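Local coordinates for effector protein Lem4 (lpg1101) (Legionella pneumophila subsp. pneumophila, PDB 6CGK), which acts as a membrane-associated protein tyrosine phosphatase, a translocated effector whose haloacid dehalogenase (HAD) domain forms this chain, at residues 16-28 with 87-101. The protein carries 1 engineered substitution. Residues are numbered along the deposited sequence; the frame is centred on the assembly and turned at random.
Sequences VKNIVYLNFDGTI and QVKIVIISRNHENYI. Engineered in segment 16-28: Asn-23 (natural residue Asp). With MG (magnesium ion), chain C; PO4 (phosphate ion), chain B.
Val-91 N bonds Val-20 O at 2.8 Å, one of the main-chain bonds that pair strands 19-23 and 89-93 in parallel at the middle of the HAD sheet; past their C-terminal ends both segments turn round a phosphate and a magnesium ion. On one face Tyr-21 lies alongside Val-91, its CD1 3.6 Å from Val-91 CB, while its hydroxyl bonds Glu-140; branched Val-91 and Ile-93 suit this buried layer.

Phe-24 can be followed outward. Phe-24 CB lies 4.0 Å from Ile-92 CG2 and also meets Ser-94 OG. With CG anti to the backbone N (chi1 -174°), the ring and Ile-101 run alongside in opposite directions. CG and CD2 meet Ile-101 CG1, a CH-pi contact over one face; CD1 and CE1 meet Ile-101 CG2, CE2 has Tyr-100 CE2 near the ring plane, and CZ, the tip, reaches Ile-101 CA. A flat apolar ring fits between the strand end and helix 98-107.

Engineered Asn-23, aspartate in nature, binds magnesium with the Asp-25 carbonyl and Asp-155; phosphate O4 and two waters complete its shell.

Ser-94 OG accepts from Asn-96 N, closing an ST turn, and donates to phosphate O1; serine's short side chain keeps this hydroxyl near the backbone, where it can do both. Asp-25 OD2 accepts from Asn-96 ND2 (2.9 Å) on its syn lone pair, and OD1 takes a weak second bond. Asn-96 thus positions the carboxylate beside a phosphate gripped by Asp-25 N, Arg-95 N and the Ser-94 hydroxyl.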
loop_
_atom_site.group_PDB
_atom_site.type_symbol
_atom_site.label_atom_id
_atom_site.label_comp_id
_atom_site.label_asym_id
_atom_site.label_seq_id
_atom_site.Cartn_x
_atom_site.Cartn_y
_atom_site.Cartn_z
ATOM N N VAL A 16 -9.226 -9.885 -11.246
ATOM C CA VAL A 16 -8.029 -9.531 -10.494
ATOM C C VAL A 16 -7.532 -10.820 -9.854
ATOM O O VAL A 16 -8.177 -11.346 -8.939
ATOM C CB VAL A 16 -8.316 -8.459 -9.433
ATOM C CG1 VAL A 16 -7.116 -8.283 -8.508
ATOM C CG2 VAL A 16 -8.682 -7.143 -10.090
ATOM N N LYS A 17 -6.395 -11.333 -10.334
ATOM C CA LYS A 17 -5.838 -12.581 -9.829
ATOM C C LYS A 17 -4.629 -12.401 -8.926
ATOM O O LYS A 17 -4.324 -13.309 -8.147
ATOM C CB LYS A 17 -5.411 -13.510 -10.986
ATOM C CG LYS A 17 -6.549 -14.144 -11.772
ATOM C CD LYS A 17 -6.058 -15.307 -12.688
ATOM N N ASN A 18 -3.936 -11.264 -9.003
ATOM C CA ASN A 18 -2.675 -11.067 -8.304
ATOM C C ASN A 18 -2.750 -9.731 -7.584
ATOM O O ASN A 18 -2.968 -8.711 -8.233
ATOM C CB ASN A 18 -1.508 -11.070 -9.285
ATOM C CG ASN A 18 -1.478 -12.348 -10.116
ATOM O OD1 ASN A 18 -1.444 -13.441 -9.556
ATOM N ND2 ASN A 18 -1.533 -12.215 -11.425
ATOM N N ILE A 19 -2.612 -9.746 -6.259
ATOM C CA ILE A 19 -2.772 -8.536 -5.453
ATOM C C ILE A 19 -1.576 -8.354 -4.535
ATOM O O ILE A 19 -1.101 -9.313 -3.904
ATOM C CB ILE A 19 -4.066 -8.580 -4.627
ATOM C CG1 ILE A 19 -5.256 -8.756 -5.567
ATOM C CG2 ILE A 19 -4.221 -7.287 -3.792
ATOM C CD1 ILE A 19 -6.578 -8.973 -4.764
ATOM N N VAL A 20 -1.117 -7.103 -4.452
ATOM C CA VAL A 20 -0.054 -6.666 -3.560
ATOM C C VAL A 20 -0.715 -5.792 -2.499
ATOM O O VAL A 20 -1.222 -4.708 -2.811
ATOM C CB VAL A 20 1.034 -5.898 -4.324
ATOM C CG1 VAL A 20 2.064 -5.304 -3.365
ATOM C CG2 VAL A 20 1.689 -6.810 -5.381
ATOM N N TYR A 21 -0.731 -6.277 -1.255
ATOM C CA TYR A 21 -1.298 -5.574 -0.111
ATOM C C TYR A 21 -0.159 -4.946 0.671
ATOM O O TYR A 21 0.688 -5.661 1.216
ATOM C CB TYR A 21 -2.049 -6.532 0.813
ATOM C CG TYR A 21 -3.374 -7.055 0.320
ATOM C CD1 TYR A 21 -4.473 -6.218 0.224
ATOM C CD2 TYR A 21 -3.545 -8.420 0.017
ATOM C CE1 TYR A 21 -5.716 -6.695 -0.169
ATOM C CE2 TYR A 21 -4.782 -8.903 -0.395
ATOM C CZ TYR A 21 -5.861 -8.044 -0.491
ATOM O OH TYR A 21 -7.092 -8.528 -0.870
ATOM N N LEU A 22 -0.162 -3.624 0.770
ATOM C CA LEU A 22 0.933 -2.903 1.399
ATOM C C LEU A 22 0.375 -2.051 2.524
ATOM O O LEU A 22 -0.554 -1.262 2.311
ATOM C CB LEU A 22 1.667 -2.016 0.396
ATOM C CG LEU A 22 2.153 -2.614 -0.932
ATOM C CD1 LEU A 22 2.774 -1.553 -1.822
ATOM C CD2 LEU A 22 3.144 -3.749 -0.681
ATOM N N ASN A 23 0.938 -2.221 3.712
ATOM C CA ASN A 23 0.828 -1.210 4.729
ATOM C C ASN A 23 1.503 0.074 4.237
ATOM O O ASN A 23 2.341 0.041 3.343
ATOM C CB ASN A 23 1.493 -1.714 6.011
ATOM C CG ASN A 23 1.411 -0.752 7.103
ATOM O OD1 ASN A 23 2.433 -0.247 7.558
ATOM N ND2 ASN A 23 0.195 -0.488 7.577
ATOM N N PHE A 24 1.136 1.216 4.829
ATOM C CA PHE A 24 1.769 2.469 4.392
ATOM C C PHE A 24 2.865 2.945 5.344
ATOM O O PHE A 24 4.042 2.914 4.986
ATOM C CB PHE A 24 0.734 3.585 4.218
ATOM C CG PHE A 24 1.306 4.849 3.632
ATOM C CD1 PHE A 24 1.594 4.908 2.261
ATOM C CD2 PHE A 24 1.542 5.956 4.423
ATOM C CE1 PHE A 24 2.124 6.091 1.709
ATOM C CE2 PHE A 24 2.077 7.142 3.883
ATOM C CZ PHE A 24 2.372 7.199 2.519
ATOM N N ASP A 25 2.512 3.370 6.565
ATOM C CA ASP A 25 3.520 3.961 7.448
ATOM C C ASP A 25 4.497 2.891 7.905
ATOM O O ASP A 25 4.096 1.867 8.475
ATOM C CB ASP A 25 2.873 4.588 8.686
ATOM C CG ASP A 25 1.967 5.742 8.342
ATOM O OD1 ASP A 25 2.451 6.703 7.726
ATOM O OD2 ASP A 25 0.768 5.677 8.680
ATOM N N GLY A 26 5.774 3.132 7.674
ATOM C CA GLY A 26 6.820 2.230 8.104
ATOM C C GLY A 26 7.137 1.146 7.109
ATOM O O GLY A 26 8.146 0.445 7.271
ATOM N N THR A 27 6.286 0.972 6.106
ATOM C CA THR A 27 6.471 -0.008 5.051
ATOM C C THR A 27 6.844 0.695 3.755
ATOM O O THR A 27 7.963 0.542 3.262
ATOM C CB THR A 27 5.190 -0.831 4.879
ATOM O OG1 THR A 27 4.885 -1.467 6.123
ATOM C CG2 THR A 27 5.363 -1.891 3.826
ATOM N N ILE A 28 5.930 1.504 3.222
ATOM C CA ILE A 28 6.261 2.380 2.104
ATOM C C ILE A 28 7.095 3.583 2.562
ATOM O O ILE A 28 7.965 4.039 1.814
ATOM C CB ILE A 28 4.966 2.797 1.392
ATOM C CG1 ILE A 28 4.406 1.589 0.615
ATOM C CG2 ILE A 28 5.193 3.975 0.434
ATOM C CD1 ILE A 28 2.942 1.698 0.301
ATOM N N GLN A 87 -2.471 -6.695 -14.698
ATOM C CA GLN A 87 -2.149 -8.070 -14.310
ATOM C C GLN A 87 -1.894 -8.191 -12.808
ATOM O O GLN A 87 -2.120 -9.261 -12.223
ATOM C CB GLN A 87 -0.938 -8.582 -15.093
ATOM C CG GLN A 87 -1.274 -9.244 -16.424
ATOM C CD GLN A 87 -1.360 -8.263 -17.570
ATOM O OE1 GLN A 87 -0.948 -7.108 -17.452
ATOM N NE2 GLN A 87 -1.885 -8.721 -18.701
ATOM N N VAL A 88 -1.446 -7.107 -12.171
ATOM C CA VAL A 88 -1.197 -7.052 -10.735
ATOM C C VAL A 88 -1.843 -5.777 -10.218
ATOM O O VAL A 88 -1.726 -4.727 -10.849
ATOM C CB VAL A 88 0.312 -7.060 -10.422
ATOM C CG1 VAL A 88 0.559 -7.025 -8.910
ATOM C CG2 VAL A 88 0.973 -8.256 -11.109
ATOM N N LYS A 89 -2.563 -5.875 -9.103
ATOM C CA LYS A 89 -3.195 -4.716 -8.491
ATOM C C LYS A 89 -2.507 -4.420 -7.172
ATOM O O LYS A 89 -2.062 -5.334 -6.472
ATOM C CB LYS A 89 -4.696 -4.945 -8.242
ATOM C CG LYS A 89 -5.553 -4.948 -9.509
ATOM C CD LYS A 89 -6.176 -3.575 -9.735
ATOM C CE LYS A 89 -7.098 -3.570 -10.948
ATOM N NZ LYS A 89 -7.644 -2.198 -11.199
ATOM N N ILE A 90 -2.441 -3.134 -6.833
ATOM C CA ILE A 90 -1.852 -2.655 -5.588
ATOM C C ILE A 90 -2.972 -2.173 -4.683
ATOM O O ILE A 90 -3.825 -1.386 -5.118
ATOM C CB ILE A 90 -0.863 -1.495 -5.820
ATOM C CG1 ILE A 90 0.210 -1.912 -6.830
ATOM C CG2 ILE A 90 -0.284 -1.004 -4.463
ATOM C CD1 ILE A 90 1.224 -0.740 -7.148
ATOM N N VAL A 91 -2.965 -2.633 -3.433
ATOM C CA VAL A 91 -3.941 -2.220 -2.430
ATOM C C VAL A 91 -3.155 -1.715 -1.222
ATOM O O VAL A 91 -2.352 -2.462 -0.653
ATOM C CB VAL A 91 -4.876 -3.369 -2.004
ATOM C CG1 VAL A 91 -5.843 -2.874 -0.938
ATOM C CG2 VAL A 91 -5.634 -3.948 -3.172
ATOM N N ILE A 92 -3.359 -0.452 -0.843
ATOM C CA ILE A 92 -2.724 0.110 0.359
ATOM C C ILE A 92 -3.725 0.044 1.510
ATOM O O ILE A 92 -4.873 0.498 1.381
ATOM C CB ILE A 92 -2.230 1.546 0.127
ATOM C CG1 ILE A 92 -1.080 1.523 -0.895
ATOM C CG2 ILE A 92 -1.815 2.151 1.477
ATOM C CD1 ILE A 92 -0.529 2.941 -1.273
ATOM N N ILE A 93 -3.332 -0.580 2.619
ATOM C CA ILE A 93 -4.218 -0.699 3.775
ATOM C C ILE A 93 -3.526 -0.002 4.939
ATOM O O ILE A 93 -2.410 -0.378 5.323
ATOM C CB ILE A 93 -4.557 -2.159 4.139
ATOM C CG1 ILE A 93 -5.159 -2.882 2.930
ATOM C CG2 ILE A 93 -5.526 -2.182 5.332
ATOM C CD1 ILE A 93 -5.606 -4.334 3.269
ATOM N N SER A 94 -4.172 1.015 5.493
ATOM C CA SER A 94 -3.440 1.884 6.413
ATOM C C SER A 94 -4.391 2.503 7.419
ATOM O O SER A 94 -5.520 2.857 7.078
ATOM C CB SER A 94 -2.711 2.997 5.638
ATOM O OG SER A 94 -2.106 3.941 6.520
ATOM N N ARG A 95 -3.900 2.703 8.658
ATOM C CA ARG A 95 -4.636 3.495 9.638
ATOM C C ARG A 95 -4.407 5.001 9.479
ATOM O O ARG A 95 -4.947 5.770 10.298
ATOM C CB ARG A 95 -4.246 3.139 11.083
ATOM C CG ARG A 95 -4.198 1.697 11.425
ATOM C CD ARG A 95 -4.007 1.522 12.926
ATOM N NE ARG A 95 -3.978 0.106 13.286
ATOM C CZ ARG A 95 -2.879 -0.645 13.281
ATOM N NH1 ARG A 95 -1.708 -0.116 12.933
ATOM N NH2 ARG A 95 -2.953 -1.924 13.628
ATOM N N ASN A 96 -3.641 5.416 8.486
ATOM C CA ASN A 96 -3.418 6.837 8.255
ATOM C C ASN A 96 -4.536 7.394 7.361
ATOM O O ASN A 96 -5.410 6.675 6.877
ATOM C CB ASN A 96 -2.031 7.051 7.640
ATOM C CG ASN A 96 -1.434 8.398 8.009
ATOM O OD1 ASN A 96 -2.149 9.387 8.106
ATOM N ND2 ASN A 96 -0.138 8.415 8.289
ATOM N N HIS A 97 -4.511 8.700 7.169
ATOM C CA HIS A 97 -5.525 9.420 6.406
ATOM C C HIS A 97 -5.319 9.239 4.917
ATOM O O HIS A 97 -4.187 9.288 4.431
ATOM C CB HIS A 97 -5.430 10.924 6.691
ATOM C CG HIS A 97 -5.594 11.280 8.130
ATOM N ND1 HIS A 97 -6.823 11.323 8.751
ATOM C CD2 HIS A 97 -4.679 11.621 9.069
ATOM C CE1 HIS A 97 -6.659 11.678 10.015
ATOM N NE2 HIS A 97 -5.367 11.862 10.236
ATOM N N GLU A 98 -6.435 9.084 4.194
ATOM C CA GLU A 98 -6.390 8.952 2.744
ATOM C C GLU A 98 -5.651 10.111 2.094
ATOM O O GLU A 98 -4.907 9.924 1.112
ATOM C CB GLU A 98 -7.813 8.898 2.205
ATOM C CG GLU A 98 -7.830 8.575 0.741
ATOM C CD GLU A 98 -9.230 8.365 0.223
ATOM O OE1 GLU A 98 -10.159 8.228 1.048
ATOM O OE2 GLU A 98 -9.404 8.336 -1.011
ATOM N N ASN A 99 -5.916 11.327 2.559
ATOM C CA ASN A 99 -5.296 12.475 1.887
ATOM C C ASN A 99 -3.815 12.596 2.205
ATOM O O ASN A 99 -3.050 13.188 1.418
ATOM C CB ASN A 99 -6.048 13.750 2.243
ATOM C CG ASN A 99 -7.382 13.801 1.542
ATOM O OD1 ASN A 99 -7.513 13.260 0.434
ATOM N ND2 ASN A 99 -8.389 14.410 2.183
ATOM N N TYR A 100 -3.375 12.077 3.344
ATOM C CA TYR A 100 -1.935 12.078 3.603
ATOM C C TYR A 100 -1.247 11.083 2.677
ATOM O O TYR A 100 -0.181 11.368 2.110
ATOM C CB TYR A 100 -1.672 11.730 5.064
ATOM C CG TYR A 100 -0.220 11.744 5.483
ATOM C CD1 TYR A 100 0.456 12.959 5.670
ATOM C CD2 TYR A 100 0.472 10.545 5.707
ATOM C CE1 TYR A 100 1.787 12.978 6.083
ATOM C CE2 TYR A 100 1.791 10.548 6.126
ATOM C CZ TYR A 100 2.449 11.778 6.310
ATOM O OH TYR A 100 3.759 11.811 6.745
ATOM N N ILE A 101 -1.843 9.899 2.535
ATOM C CA ILE A 101 -1.297 8.892 1.631
ATOM C C ILE A 101 -1.245 9.428 0.213
ATOM O O ILE A 101 -0.207 9.343 -0.446
ATOM C CB ILE A 101 -2.100 7.587 1.739
ATOM C CG1 ILE A 101 -1.934 7.043 3.155
ATOM C CG2 ILE A 101 -1.660 6.616 0.589
ATOM C CD1 ILE A 101 -2.906 5.837 3.506
HETATM MG MG MG C . 2.902 0.456 9.314
HETATM P P PO4 B . -0.222 2.271 8.907
HETATM O O1 PO4 B . -0.127 2.700 7.453
HETATM O O2 PO4 B . -1.436 1.398 9.212
HETATM O O3 PO4 B . -0.309 3.548 9.731
HETATM O O4 PO4 B . 1.057 1.580 9.330
HETATM O O HOH W 1 3.504 1.193 11.128
HETATM O O HOH W 2 1.790 -1.045 10.235
#